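Local coordinates for SLH domain-containing protein (Pseudoflavonifractor capillosus, PDB 4OJU), which is of unknown function but probably binds other proteins through its leucine-rich repeats and carries magnesium sites, at residues T27-S32 / T66-V71. Numbering follows the deposited sequence. Where two conformers were deposited one is given.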
loop_
_atom_site.group_PDB
_atom_site.type_symbol
_atom_site.label_atom_id
_atom_site.label_comp_id
_atom_site.label_asym_id
_atom_site.label_seq_id
_atom_site.Cartn_x
_atom_site.Cartn_y
_atom_site.Cartn_z
ATOM N N THR A 27 12.489 -23.454 11.332
ATOM C CA THR A 27 13.408 -22.326 11.102
ATOM C C THR A 27 13.779 -22.083 9.656
ATOM O O THR A 27 14.105 -20.943 9.312
ATOM C CB THR A 27 14.687 -22.493 11.928
ATOM O OG1 THR A 27 15.343 -23.699 11.539
ATOM C CG2 THR A 27 14.423 -22.490 13.430
ATOM N N ARG A 28 13.764 -23.133 8.811
ATOM C CA ARG A 28 14.151 -22.966 7.409
ATOM C C ARG A 28 13.535 -24.012 6.482
ATOM O O ARG A 28 13.430 -25.180 6.844
ATOM C CB ARG A 28 15.693 -23.041 7.281
ATOM C CG ARG A 28 16.213 -22.500 5.939
ATOM C CD ARG A 28 17.699 -22.746 5.701
ATOM N NE ARG A 28 18.031 -23.937 4.906
ATOM C CZ ARG A 28 18.760 -24.968 5.341
ATOM N NH1 ARG A 28 19.243 -24.975 6.577
ATOM N NH2 ARG A 28 19.003 -25.999 4.546
ATOM N N TYR A 29 13.187 -23.577 5.258
ATOM C CA TYR A 29 12.705 -24.418 4.177
ATOM C C TYR A 29 13.767 -24.377 3.088
ATOM O O TYR A 29 14.091 -23.300 2.586
ATOM C CB TYR A 29 11.359 -23.942 3.658
ATOM C CG TYR A 29 10.818 -24.767 2.512
ATOM C CD1 TYR A 29 10.144 -25.968 2.748
ATOM C CD2 TYR A 29 10.911 -24.315 1.201
ATOM C CE1 TYR A 29 9.556 -26.683 1.707
ATOM C CE2 TYR A 29 10.354 -25.036 0.146
ATOM C CZ TYR A 29 9.650 -26.204 0.408
ATOM O OH TYR A 29 9.051 -26.894 -0.617
ATOM N N ASP A 30 14.311 -25.540 2.745
ATOM C CA ASP A 30 15.351 -25.637 1.736
ATOM C C ASP A 30 14.732 -26.200 0.464
ATOM O O ASP A 30 14.492 -27.399 0.363
ATOM C CB ASP A 30 16.525 -26.503 2.230
ATOM C CG ASP A 30 17.720 -26.607 1.288
ATOM O OD1 ASP A 30 17.585 -26.229 0.096
ATOM O OD2 ASP A 30 18.791 -27.053 1.742
ATOM N N GLU A 31 14.536 -25.326 -0.510
ATOM C CA GLU A 31 13.978 -25.627 -1.827
ATOM C C GLU A 31 14.585 -26.810 -2.506
ATOM O O GLU A 31 13.877 -27.568 -3.171
ATOM C CB GLU A 31 14.272 -24.451 -2.759
ATOM C CG GLU A 31 13.118 -23.530 -2.967
ATOM C CD GLU A 31 13.533 -22.414 -3.895
ATOM O OE1 GLU A 31 14.239 -22.676 -4.894
ATOM O OE2 GLU A 31 13.195 -21.259 -3.582
ATOM N N SER A 32 15.926 -26.874 -2.472
ATOM C CA SER A 32 16.701 -27.892 -3.181
ATOM C C SER A 32 16.424 -29.289 -2.640
ATOM O O SER A 32 16.728 -30.272 -3.315
ATOM C CB SER A 32 18.194 -27.576 -3.110
ATOM O OG SER A 32 18.711 -27.706 -1.795
ATOM N N THR A 66 11.282 -18.214 -1.404
ATOM C CA THR A 66 11.300 -19.609 -1.900
ATOM C C THR A 66 10.306 -19.730 -3.054
ATOM O O THR A 66 9.544 -18.799 -3.316
ATOM C CB THR A 66 11.080 -20.653 -0.795
ATOM O OG1 THR A 66 9.817 -20.404 -0.183
ATOM C CG2 THR A 66 12.191 -20.656 0.241
ATOM N N ASN A 67 10.318 -20.871 -3.745
ATOM C CA ASN A 67 9.512 -21.109 -4.948
ATOM C C ASN A 67 8.160 -21.758 -4.628
ATOM O O ASN A 67 7.509 -22.277 -5.536
ATOM C CB ASN A 67 10.311 -22.031 -5.895
ATOM C CG ASN A 67 10.540 -23.432 -5.343
ATOM O OD1 ASN A 67 10.219 -23.754 -4.191
ATOM N ND2 ASN A 67 11.108 -24.308 -6.144
ATOM N N ILE A 68 7.765 -21.801 -3.347
ATOM C CA ILE A 68 6.529 -22.493 -2.981
ATOM C C ILE A 68 5.307 -21.882 -3.685
ATOM O O ILE A 68 5.234 -20.669 -3.876
ATOM C CB ILE A 68 6.317 -22.582 -1.449
ATOM C CG1 ILE A 68 6.200 -21.190 -0.781
ATOM C CG2 ILE A 68 7.412 -23.454 -0.797
ATOM C CD1 ILE A 68 5.571 -21.243 0.693
ATOM N N THR A 69 4.378 -22.745 -4.095
ATOM C CA THR A 69 3.133 -22.351 -4.762
ATOM C C THR A 69 1.971 -22.430 -3.781
ATOM O O THR A 69 0.952 -21.775 -3.966
ATOM C CB THR A 69 2.874 -23.224 -5.991
ATOM O OG1 THR A 69 2.956 -24.596 -5.599
ATOM C CG2 THR A 69 3.846 -22.931 -7.140
ATOM N N GLY A 70 2.127 -23.254 -2.766
ATOM C CA GLY A 70 1.102 -23.464 -1.753
ATOM C C GLY A 70 1.690 -23.913 -0.439
ATOM O O GLY A 70 2.813 -24.421 -0.395
ATOM N N VAL A 71 0.949 -23.708 0.641
ATOM C CA VAL A 71 1.403 -24.102 1.959
ATOM C C VAL A 71 0.223 -24.451 2.858
ATOM O O VAL A 71 -0.788 -23.751 2.857
ATOM C CB VAL A 71 2.331 -23.029 2.630
ATOM C CG1 VAL A 71 1.621 -21.690 2.843
ATOM C CG2 VAL A 71 2.938 -23.543 3.954
HETATM O O HOH W 1 9.554 -26.161 -3.136
HETATM O O HOH W 2 11.996 -27.517 -5.115
#
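Strand 24-29 ends at Tyr29, the chain continues through Asp30 into a 3-10 segment that begins at 31-32, and the backbones come closest where Glu31 passes the loop before strand 70-72, the CA atoms of Glu31 and Thr66 being 6.6 Å apart. Tyr29, with CG anti to its backbone N (chi1 179°), points its ring toward Thr66 and Ile68. The CE2 corner of the ring meets CG2 of Ile68 obliquely at 3.5 Å, while the methyl CG2 of Thr66 sits at the ring edge, near the plane. Phe63 stacks on the same ring, which is buried, and the hydroxyl is met by a water. This water, lying in the ring plane, donates to Tyr29 OH (2.7 Å) and to Asn67 OD1 (2.7 Å), bridging the two segments. Beyond it Glu31 and Asn67 meet tip to tip, carboxylate and amide stacked with their planes 16° apart. Glu31, extended beyond CG (chi2 180°), brings OE2 to 2.9 Å from the backbone N of Asn67, and its CG lies 3.2 Å from Asn67 OD1. An alanine in place of Glu31 would remove the carboxylate that stacks on the Asn67 amide and would probably loosen the packing of the turn against Thr66 and Asn67. A second water donates to Glu31 O and accepts a weak hydrogen bond from Asn67 ND2. Thr66 turns its hydroxyl to Phe63 O, leaving its methyl for the tyrosine. Asp30 receives Arg28 NH2 in a salt bridge and Ser32 OG at its other oxygen. The whole joins strand 24-29, which pairs in parallel with strand 52-58, to an inter-strand loop of the BspA-type leucine-rich repeat region, at the junction of the N-terminal strands and the repeats.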